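PDB 6T84: trehalose monomycolate transport factor A from Mycolicibacterium smegmatis MC2 155, which is required for MmpL3-dependent transport of trehalose monomycolate to the cell wall and for growth and cell elongation. Local coordinates for residues V85-L90 with A139-N144; G108-Y113 with T130-A135; R12-W17 with V62-I67. All coordinates share one frame; numbering follows the deposited sequence. Where two conformers were deposited one is given.

The construct is most of the MmpL3-interacting N-terminal domain, inferred to be cytoplasmic, built on a long antiparallel sheet that all three contacts reach. Contact 1, buried near the chain's centre, joins two strands within the sheet mainly by backbone hydrogen bonds. Contact 2, nested inside the loop that contact 1 closes, is partly exposed; there one arginine binds carbonyls at and just past the end of helix 126-134. The two touch, since strands 86-90 and 110-114 are neighbours. Contact 3 is again buried but sets a helix on the sheet through a salt bridge and aromatic packing, its centre about 26 Å from that of contact 2. Helix 159-175 meets side chains from all three.

Contact 1 (V85-L90 with A139-N144); sequences VVDLRL and AEIMWN
Met-142 O receives the amide of Leu-88 in a short, nearly straight bond, N to O 2.7 Å with 173° at the hydrogen. The reciprocal bond runs from Met-142 N to Leu-88 O, 2.9 Å, making these residues a hydrogen-bonded pair between antiparallel strands 86-90 and 141-144. Asp-87 with Trp-143 and Arg-89 with Ile-141 form the flanking non-hydrogen-bonded pairs. At one end the pattern changes: Val-86 N turns to the side-chain oxygen of Asn-144, N to OD1 2.8 Å, while Asn-144 N returns a bond to Val-86 O. Asn-144 CG stands between its own backbone N and carbonyl carbon (chi1 74°), and from there OD1 takes the bond that a main-chain carbonyl would otherwise accept; ND2 is held by Val-84 O. At the other end Leu-90 N reaches Glu-140 O, 3.0 Å, beside a classic beta bulge in which Glu-140 and Ile-141 both face Ala-152 of strand 148-153.

On the face carrying Asp-87 and Arg-89, the two form a side-on salt bridge within one strand, NE to OD1 and NH2 to OD2, each 2.8 Å. Ile-141 lies alongside Arg-89, its CD1 over one guanidinium face and its CG2 3.6 Å from NH2. Lys-94 O takes the remaining terminal nitrogen, NH1. On the opposite face Leu-88 and Met-142 run side by side, CD2 to CE 3.8 Å, and pack against Phe-172 of helix 159-175. Leu-88 and Met-142 thus give the helix-facing side an apolar pair, bordered by Arg-110 of strand 110-114, whereas the other side buries a charged pair whose charges would largely offset each other, with an isoleucine shielding the guanidinium from one side.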
loop_
_atom_site.group_PDB
_atom_site.type_symbol
_atom_site.label_atom_id
_atom_site.label_comp_id
_atom_site.label_asym_id
_atom_site.label_seq_id
_atom_site.Cartn_x
_atom_site.Cartn_y
_atom_site.Cartn_z
ATOM N N VAL A 85 -5.039 6.944 -10.130
ATOM C CA VAL A 85 -4.573 5.742 -9.419
ATOM C C VAL A 85 -3.351 5.213 -10.144
ATOM O O VAL A 85 -3.398 5.024 -11.356
ATOM C CB VAL A 85 -5.662 4.655 -9.361
ATOM C CG1 VAL A 85 -5.105 3.311 -8.801
ATOM C CG2 VAL A 85 -6.797 5.137 -8.508
ATOM N N VAL A 86 -2.287 5.007 -9.410
ATOM C CA VAL A 86 -1.120 4.245 -9.896
ATOM C C VAL A 86 -1.038 2.968 -9.079
ATOM O O VAL A 86 -1.169 3.007 -7.842
ATOM C CB VAL A 86 0.166 5.082 -9.763
ATOM C CG1 VAL A 86 1.434 4.255 -10.223
ATOM C CG2 VAL A 86 0.063 6.386 -10.600
ATOM N N ASP A 87 -0.783 1.839 -9.756
ATOM C CA ASP A 87 -0.640 0.530 -9.116
ATOM C C ASP A 87 0.654 -0.064 -9.666
ATOM O O ASP A 87 0.809 -0.201 -10.886
ATOM C CB ASP A 87 -1.862 -0.327 -9.502
ATOM C CG ASP A 87 -1.868 -1.710 -8.889
ATOM O OD1 ASP A 87 -0.884 -2.435 -9.120
ATOM O OD2 ASP A 87 -2.878 -2.086 -8.230
ATOM N N LEU A 88 1.566 -0.360 -8.773
ATOM C CA LEU A 88 2.899 -0.910 -9.096
ATOM C C LEU A 88 2.958 -2.285 -8.429
ATOM O O LEU A 88 2.954 -2.370 -7.197
ATOM C CB LEU A 88 3.937 0.041 -8.481
ATOM C CG LEU A 88 5.417 -0.326 -8.572
ATOM C CD1 LEU A 88 5.844 -0.319 -10.045
ATOM C CD2 LEU A 88 6.301 0.641 -7.736
ATOM N N ARG A 89 3.034 -3.367 -9.219
ATOM C CA ARG A 89 2.936 -4.705 -8.641
ATOM C C ARG A 89 3.924 -5.640 -9.322
ATOM O O ARG A 89 4.359 -5.397 -10.455
ATOM C CB ARG A 89 1.510 -5.266 -8.713
ATOM C CG ARG A 89 0.971 -5.351 -10.097
ATOM C CD ARG A 89 -0.431 -5.973 -10.148
ATOM N NE ARG A 89 -1.392 -5.159 -9.370
ATOM C CZ ARG A 89 -2.507 -5.644 -8.829
ATOM N NH1 ARG A 89 -2.848 -6.912 -9.045
ATOM N NH2 ARG A 89 -3.323 -4.861 -8.094
ATOM N N LEU A 90 4.290 -6.702 -8.617
ATOM C CA LEU A 90 5.248 -7.651 -9.208
ATOM C C LEU A 90 4.685 -8.196 -10.520
ATOM O O LEU A 90 3.491 -8.460 -10.653
ATOM C CB LEU A 90 5.461 -8.824 -8.237
ATOM C CG LEU A 90 6.078 -8.460 -6.915
ATOM C CD1 LEU A 90 6.248 -9.692 -6.020
ATOM C CD2 LEU A 90 7.420 -7.743 -7.116
ATOM N N ALA A 139 7.093 -6.168 -0.968
ATOM C CA ALA A 139 6.117 -5.126 -1.321
ATOM C C ALA A 139 5.486 -5.509 -2.655
ATOM O O ALA A 139 5.850 -5.026 -3.724
ATOM C CB ALA A 139 6.814 -3.771 -1.363
ATOM N N GLU A 140 4.536 -6.445 -2.587
ATOM C CA GLU A 140 4.043 -7.116 -3.789
ATOM C C GLU A 140 3.162 -6.208 -4.628
ATOM O O GLU A 140 3.254 -6.220 -5.860
ATOM C CB GLU A 140 3.260 -8.370 -3.406
ATOM C CG GLU A 140 4.115 -9.429 -2.673
ATOM C CD GLU A 140 3.530 -10.837 -2.753
ATOM O OE1 GLU A 140 4.313 -11.792 -2.608
ATOM O OE2 GLU A 140 2.300 -10.978 -2.997
ATOM N N ILE A 141 2.270 -5.466 -3.989
ATOM C CA ILE A 141 1.352 -4.575 -4.685
ATOM C C ILE A 141 1.400 -3.258 -3.920
ATOM O O ILE A 141 1.205 -3.231 -2.701
ATOM C CB ILE A 141 -0.087 -5.127 -4.724
ATOM C CG1 ILE A 141 -0.185 -6.498 -5.420
ATOM C CG2 ILE A 141 -1.003 -4.138 -5.434
ATOM C CD1 ILE A 141 -1.562 -7.131 -5.288
ATOM N N MET A 142 1.679 -2.162 -4.625
ATOM C CA MET A 142 1.653 -0.817 -4.059
ATOM C C MET A 142 0.731 0.015 -4.925
ATOM O O MET A 142 0.801 -0.057 -6.161
ATOM C CB MET A 142 3.053 -0.152 -4.097
ATOM C CG MET A 142 4.115 -1.017 -3.439
ATOM S SD MET A 142 5.672 -0.132 -3.375
ATOM C CE MET A 142 6.644 -1.195 -4.398
ATOM N N TRP A 143 -0.118 0.846 -4.300
ATOM C CA TRP A 143 -1.061 1.610 -5.103
ATOM C C TRP A 143 -1.537 2.784 -4.286
ATOM O O TRP A 143 -1.370 2.812 -3.072
ATOM C CB TRP A 143 -2.253 0.779 -5.598
ATOM C CG TRP A 143 -3.309 0.455 -4.533
ATOM C CD1 TRP A 143 -4.536 1.066 -4.425
ATOM C CD2 TRP A 143 -3.257 -0.543 -3.482
ATOM N NE1 TRP A 143 -5.248 0.495 -3.377
ATOM C CE2 TRP A 143 -4.489 -0.470 -2.775
ATOM C CE3 TRP A 143 -2.297 -1.506 -3.082
ATOM C CZ2 TRP A 143 -4.791 -1.310 -1.704
ATOM C CZ3 TRP A 143 -2.581 -2.305 -2.004
ATOM C CH2 TRP A 143 -3.832 -2.226 -1.344
ATOM N N ASN A 144 -2.126 3.754 -4.959
ATOM C CA ASN A 144 -2.808 4.807 -4.233
ATOM C C ASN A 144 -4.277 4.874 -4.599
ATOM O O ASN A 144 -4.730 4.401 -5.650
ATOM C CB ASN A 144 -2.189 6.161 -4.459
ATOM C CG ASN A 144 -2.518 6.690 -5.849
ATOM O OD1 ASN A 144 -1.979 6.197 -6.884
ATOM N ND2 ASN A 144 -3.415 7.688 -5.907
HETATM O O HOH W 1 5.158 -3.741 -6.136
#

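Contact 2 (G108-Y113 with T130-A135); sequences GPRMVY and TFAHTA
Arg-110, at the start of strand 110-114, extends from CG to NE toward Ala-132 and Ala-135 at the end of helix 126-134. The guanidinium meets the helix end with one nitrogen: NH1 donates to Ala-132 O at 2.8 Å and to Ala-135 O at 3.0 Å. Both oxygens lie near the guanidinium plane, that of Ala-132 at its edge. Seen from the carbonyls the approach is less regular, for NH1 stands above both carbonyl planes, 37° out for Ala-132 and 41° out for Ala-135. The methyl group of Ala-135 lies over one face of the same guanidinium, CB to NH1 3.7 Å. Because Pro-136 has no N-H to offer, Ala-132 O cannot receive the usual helical bond from the residue four places on, and Arg-110 NH1 supplies a donor instead. NH2 continues the grip with bonds to Pro-136 O and Ala-139 O, so the cation sits at the C-terminal end of the helix, where the helix dipole would favour a positive charge.

Beside this polar centre the turn of the hairpin packs on the same helix end. Pro-109 sets CG and CD against Ala-132 O, CG to O 3.4 Å, and crosses the imidazole of His-133 obliquely. That ring also meets Gly-108, whose CA lies 3.4 Å from His-133 NE2; the positive phi of 60° at Gly-108 suits a glycine. His-133 ND1 is bonded to Val-129 O, which ties the imidazole to its own helix. Gly-108 and Pro-109 connect strands 102-107 and 110-114, Ala-132 rests on Ile-107 of the first, and Phe-131 reaches both Leu-88 on strand 86-90 and helix 159-175.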
loop_
_atom_site.group_PDB
_atom_site.type_symbol
_atom_site.label_atom_id
_atom_site.label_comp_id
_atom_site.label_asym_id
_atom_site.label_seq_id
_atom_site.Cartn_x
_atom_site.Cartn_y
_atom_site.Cartn_z
ATOM N N GLY A 108 11.642 -3.361 -14.340
ATOM C CA GLY A 108 12.304 -4.355 -13.533
ATOM C C GLY A 108 11.395 -5.502 -13.166
ATOM O O GLY A 108 10.767 -6.140 -14.017
ATOM N N PRO A 109 11.312 -5.788 -11.864
ATOM C CA PRO A 109 10.511 -6.909 -11.398
ATOM C C PRO A 109 9.035 -6.579 -11.369
ATOM O O PRO A 109 8.240 -7.428 -10.930
ATOM C CB PRO A 109 11.046 -7.099 -9.961
ATOM C CG PRO A 109 11.390 -5.710 -9.526
ATOM C CD PRO A 109 12.000 -5.082 -10.757
ATOM N N ARG A 110 8.648 -5.332 -11.743
ATOM C CA ARG A 110 7.276 -4.830 -11.544
ATOM C C ARG A 110 6.637 -4.373 -12.853
ATOM O O ARG A 110 7.300 -4.147 -13.886
ATOM C CB ARG A 110 7.302 -3.664 -10.520
ATOM C CG ARG A 110 7.535 -4.149 -9.087
ATOM C CD ARG A 110 8.032 -3.095 -8.145
ATOM N NE ARG A 110 7.890 -3.583 -6.792
ATOM C CZ ARG A 110 8.850 -3.968 -5.993
ATOM N NH1 ARG A 110 10.131 -3.867 -6.362
ATOM N NH2 ARG A 110 8.523 -4.427 -4.814
ATOM N N MET A 111 5.309 -4.182 -12.777
ATOM C CA MET A 111 4.513 -3.563 -13.816
ATOM C C MET A 111 3.772 -2.386 -13.213
ATOM O O MET A 111 3.370 -2.438 -12.048
ATOM C CB MET A 111 3.488 -4.577 -14.375
ATOM C CG MET A 111 4.118 -5.831 -14.958
ATOM S SD MET A 111 4.659 -5.412 -16.612
ATOM C CE MET A 111 5.489 -6.952 -17.116
ATOM N N VAL A 112 3.627 -1.321 -13.995
ATOM C CA VAL A 112 2.910 -0.117 -13.593
ATOM C C VAL A 112 1.596 -0.054 -14.355
ATOM O O VAL A 112 1.595 -0.151 -15.589
ATOM C CB VAL A 112 3.731 1.150 -13.898
ATOM C CG1 VAL A 112 2.997 2.377 -13.360
ATOM C CG2 VAL A 112 5.149 1.030 -13.323
ATOM N N TYR A 113 0.496 0.150 -13.619
ATOM C CA TYR A 113 -0.834 0.316 -14.189
ATOM C C TYR A 113 -1.361 1.672 -13.716
ATOM O O TYR A 113 -1.047 2.130 -12.599
ATOM C CB TYR A 113 -1.801 -0.805 -13.706
ATOM C CG TYR A 113 -1.283 -2.174 -14.040
ATOM C CD1 TYR A 113 -0.401 -2.826 -13.170
ATOM C CD2 TYR A 113 -1.660 -2.820 -15.184
ATOM C CE1 TYR A 113 0.054 -4.112 -13.421
ATOM C CE2 TYR A 113 -1.141 -4.119 -15.467
ATOM C CZ TYR A 113 -0.295 -4.725 -14.580
ATOM O OH TYR A 113 0.260 -5.961 -14.845
ATOM N N THR A 130 14.350 3.719 -10.232
ATOM C CA THR A 130 15.215 3.151 -9.206
ATOM C C THR A 130 14.390 2.465 -8.123
ATOM O O THR A 130 14.710 1.343 -7.724
ATOM C CB THR A 130 16.125 4.241 -8.625
ATOM O OG1 THR A 130 16.895 4.807 -9.696
ATOM C CG2 THR A 130 17.077 3.714 -7.532
ATOM N N PHE A 131 13.323 3.122 -7.629
ATOM C CA PHE A 131 12.482 2.536 -6.591
ATOM C C PHE A 131 11.908 1.172 -7.009
ATOM O O PHE A 131 11.860 0.236 -6.201
ATOM C CB PHE A 131 11.369 3.541 -6.271
ATOM C CG PHE A 131 10.368 3.045 -5.247
ATOM C CD1 PHE A 131 10.714 2.927 -3.909
ATOM C CD2 PHE A 131 9.111 2.678 -5.649
ATOM C CE1 PHE A 131 9.787 2.437 -2.969
ATOM C CE2 PHE A 131 8.174 2.192 -4.718
ATOM C CZ PHE A 131 8.518 2.096 -3.380
ATOM N N ALA A 132 11.386 1.072 -8.224
ATOM C CA ALA A 132 10.794 -0.203 -8.648
ATOM C C ALA A 132 11.813 -1.339 -8.636
ATOM O O ALA A 132 11.449 -2.505 -8.441
ATOM C CB ALA A 132 10.201 -0.090 -10.045
ATOM N N HIS A 133 13.070 -1.003 -8.888
ATOM C CA HIS A 133 14.135 -2.015 -8.789
ATOM C C HIS A 133 14.622 -2.241 -7.355
ATOM O O HIS A 133 15.090 -3.354 -7.040
ATOM C CB HIS A 133 15.339 -1.546 -9.645
ATOM C CG HIS A 133 15.139 -1.784 -11.095
ATOM N ND1 HIS A 133 14.707 -0.848 -12.006
ATOM C CD2 HIS A 133 15.411 -2.894 -11.809
ATOM C CE1 HIS A 133 14.708 -1.386 -13.220
ATOM N NE2 HIS A 133 15.146 -2.622 -13.117
ATOM N N THR A 134 14.596 -1.222 -6.473
ATOM C CA THR A 134 15.178 -1.371 -5.136
ATOM C C THR A 134 14.191 -1.801 -4.064
ATOM O O THR A 134 14.601 -2.408 -3.072
ATOM C CB THR A 134 15.867 -0.083 -4.662
ATOM O OG1 THR A 134 14.941 0.987 -4.655
ATOM C CG2 THR A 134 17.008 0.337 -5.596
ATOM N N ALA A 135 12.906 -1.514 -4.231
ATOM C CA ALA A 135 11.945 -1.882 -3.200
ATOM C C ALA A 135 11.942 -3.390 -3.015
ATOM O O ALA A 135 12.002 -4.134 -4.000
ATOM C CB ALA A 135 10.551 -1.368 -3.610
#

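Contact 3 (R12-W17 with V62-I67); sequences RRRKSW and VFIFDI. With SO4 (sulfate ion), chain B.
Arg-14 and Asp-66 meet tip to tip where helix 10-21 packs on the antiparallel sheet, the local helix axis running antiparallel to strand 60-67 at 11.3 Å. The tight part is here. Both terminal nitrogens of Arg-14 close end-on on one oxygen, Asp-66 OD1, at 2.8 Å from NH2 and 3.1 Å from NH1. OD1 stays near the guanidinium plane, yet the two flat groups are almost perpendicular, 84° apart: NH2 uses the syn lone pair of OD1, whereas NH1 comes from above the carboxylate. The arginine chain is bent at chi2 and chi3, folding back so that its tip meets Asp-66. Thr-72 OG1 also bonds OD1, and Asn-51 joins both partners, its O to Arg-14 NH1 and its ND2 to Asp-66 OD2.

Next to the salt bridge, Trp-17 and Ile-64 cross at about a right angle, the ring presenting its edge, CH2 to CD1 3.7 Å. Asp-163 holds Trp-17 NE1, and Trp-162 of helix 159-175 forms a cation-pi contact with Arg-14 and an edge-to-face contact with Trp-17.

The outer side of the helix is looser and exposed. There Arg-12 meets a sulfate, probably from the crystallisation liquor, its backbone N donating to sulfate O1 at 2.9 Å and almost straight, 172°.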
loop_
_atom_site.group_PDB
_atom_site.type_symbol
_atom_site.label_atom_id
_atom_site.label_comp_id
_atom_site.label_asym_id
_atom_site.label_seq_id
_atom_site.Cartn_x
_atom_site.Cartn_y
_atom_site.Cartn_z
ATOM N N ARG A 12 1.119 -11.329 19.269
ATOM C CA ARG A 12 2.067 -10.818 20.241
ATOM C C ARG A 12 3.130 -9.972 19.557
ATOM O O ARG A 12 3.496 -8.900 20.057
ATOM C CB ARG A 12 2.733 -11.996 20.958
ATOM C CG ARG A 12 3.844 -11.620 21.915
ATOM C CD ARG A 12 4.416 -12.862 22.589
ATOM N NE ARG A 12 3.444 -13.509 23.469
ATOM C CZ ARG A 12 2.688 -14.550 23.129
ATOM N NH1 ARG A 12 2.779 -15.080 21.918
ATOM N NH2 ARG A 12 1.835 -15.061 24.004
ATOM N N ARG A 13 3.645 -10.457 18.425
ATOM C CA ARG A 13 4.705 -9.728 17.724
ATOM C C ARG A 13 4.178 -8.414 17.153
ATOM O O ARG A 13 4.879 -7.404 17.209
ATOM C CB ARG A 13 5.310 -10.615 16.628
ATOM C CG ARG A 13 6.143 -11.752 17.197
ATOM C CD ARG A 13 6.796 -12.713 16.138
ATOM N NE ARG A 13 5.875 -13.523 15.316
ATOM C CZ ARG A 13 5.595 -13.268 14.020
ATOM N NH1 ARG A 13 6.129 -12.198 13.371
ATOM N NH2 ARG A 13 4.776 -14.094 13.365
ATOM N N ARG A 14 2.943 -8.401 16.635
ATOM C CA ARG A 14 2.384 -7.165 16.108
ATOM C C ARG A 14 2.132 -6.158 17.237
ATOM O O ARG A 14 2.371 -4.948 17.067
ATOM C CB ARG A 14 1.112 -7.485 15.306
ATOM C CG ARG A 14 0.472 -6.243 14.613
ATOM C CD ARG A 14 1.307 -5.793 13.395
ATOM N NE ARG A 14 1.504 -6.858 12.391
ATOM C CZ ARG A 14 0.635 -7.226 11.431
ATOM N NH1 ARG A 14 -0.603 -6.709 11.372
ATOM N NH2 ARG A 14 0.968 -8.195 10.572
ATOM N N LYS A 15 1.662 -6.621 18.398
ATOM C CA LYS A 15 1.504 -5.737 19.562
ATOM C C LYS A 15 2.847 -5.169 20.040
ATOM O O LYS A 15 2.933 -3.978 20.385
ATOM C CB LYS A 15 0.782 -6.515 20.695
ATOM C CG LYS A 15 0.015 -5.625 21.660
ATOM C CD LYS A 15 -0.701 -6.461 22.728
ATOM C CE LYS A 15 -1.715 -7.440 22.143
ATOM N NZ LYS A 15 -2.626 -8.017 23.192
ATOM N N SER A 16 3.902 -6.000 20.083
ATOM C CA SER A 16 5.222 -5.503 20.463
ATOM C C SER A 16 5.708 -4.433 19.492
ATOM O O SER A 16 6.288 -3.418 19.904
ATOM C CB SER A 16 6.234 -6.665 20.519
ATOM O OG SER A 16 7.578 -6.220 20.804
ATOM N N TRP A 17 5.532 -4.667 18.192
ATOM C CA TRP A 17 5.972 -3.710 17.188
ATOM C C TRP A 17 5.183 -2.412 17.297
ATOM O O TRP A 17 5.772 -1.330 17.204
ATOM C CB TRP A 17 5.792 -4.372 15.835
ATOM C CG TRP A 17 6.110 -3.533 14.674
ATOM C CD1 TRP A 17 7.365 -3.235 14.184
ATOM C CD2 TRP A 17 5.184 -2.879 13.804
ATOM N NE1 TRP A 17 7.260 -2.456 13.070
ATOM C CE2 TRP A 17 5.940 -2.234 12.801
ATOM C CE3 TRP A 17 3.774 -2.788 13.764
ATOM C CZ2 TRP A 17 5.360 -1.500 11.773
ATOM C CZ3 TRP A 17 3.193 -2.069 12.750
ATOM C CH2 TRP A 17 3.989 -1.425 11.759
ATOM N N VAL A 62 -1.278 6.352 9.655
ATOM C CA VAL A 62 -0.857 5.103 9.022
ATOM C C VAL A 62 -1.580 3.966 9.735
ATOM O O VAL A 62 -1.668 3.947 10.970
ATOM C CB VAL A 62 0.680 4.913 9.039
ATOM C CG1 VAL A 62 1.225 4.738 10.455
ATOM C CG2 VAL A 62 1.090 3.691 8.166
ATOM N N PHE A 63 -2.129 3.047 8.959
ATOM C CA PHE A 63 -2.821 1.866 9.484
ATOM C C PHE A 63 -2.167 0.609 8.949
ATOM O O PHE A 63 -1.804 0.571 7.772
ATOM C CB PHE A 63 -4.302 1.879 9.074
ATOM C CG PHE A 63 -5.066 3.171 9.504
ATOM C CD1 PHE A 63 -4.698 3.924 10.624
ATOM C CD2 PHE A 63 -6.135 3.596 8.799
ATOM C CE1 PHE A 63 -5.394 5.082 11.041
ATOM C CE2 PHE A 63 -6.856 4.725 9.205
ATOM C CZ PHE A 63 -6.479 5.465 10.329
ATOM N N ILE A 64 -1.952 -0.387 9.796
ATOM C CA ILE A 64 -1.326 -1.645 9.403
ATOM C C ILE A 64 -2.247 -2.748 9.880
ATOM O O ILE A 64 -2.667 -2.738 11.043
ATOM C CB ILE A 64 0.064 -1.782 10.042
ATOM C CG1 ILE A 64 0.920 -0.539 9.672
ATOM C CG2 ILE A 64 0.739 -3.091 9.536
ATOM C CD1 ILE A 64 1.039 0.491 10.781
ATOM N N PHE A 65 -2.557 -3.694 9.000
ATOM C CA PHE A 65 -3.543 -4.707 9.396
ATOM C C PHE A 65 -3.397 -5.925 8.498
ATOM O O PHE A 65 -2.758 -5.869 7.440
ATOM C CB PHE A 65 -4.986 -4.162 9.344
ATOM C CG PHE A 65 -5.324 -3.533 8.043
ATOM C CD1 PHE A 65 -5.828 -4.308 6.988
ATOM C CD2 PHE A 65 -5.087 -2.179 7.833
ATOM C CE1 PHE A 65 -6.084 -3.724 5.721
ATOM C CE2 PHE A 65 -5.383 -1.587 6.591
ATOM C CZ PHE A 65 -5.889 -2.359 5.537
ATOM N N ASP A 66 -3.973 -7.045 8.947
ATOM C CA ASP A 66 -3.987 -8.269 8.166
ATOM C C ASP A 66 -5.387 -8.482 7.599
ATOM O O ASP A 66 -6.389 -8.209 8.267
ATOM C CB ASP A 66 -3.630 -9.484 9.037
ATOM C CG ASP A 66 -2.264 -9.370 9.665
ATOM O OD1 ASP A 66 -1.387 -8.675 9.103
ATOM O OD2 ASP A 66 -2.047 -10.029 10.705
ATOM N N ILE A 67 -5.434 -8.964 6.366
ATOM C CA ILE A 67 -6.652 -9.499 5.766
ATOM C C ILE A 67 -6.419 -10.995 5.675
ATOM O O ILE A 67 -5.616 -11.447 4.860
ATOM C CB ILE A 67 -6.887 -8.903 4.366
ATOM C CG1 ILE A 67 -6.815 -7.358 4.448
ATOM C CG2 ILE A 67 -8.196 -9.432 3.775
ATOM C CD1 ILE A 67 -7.020 -6.658 3.103
HETATM S S SO4 B . -0.388 -14.810 19.765
HETATM O O1 SO4 B . 0.807 -14.200 19.212
HETATM O O2 SO4 B . -1.575 -13.938 19.781
HETATM O O3 SO4 B . -0.703 -16.071 19.075
HETATM O O4 SO4 B . 0.033 -15.238 21.095
#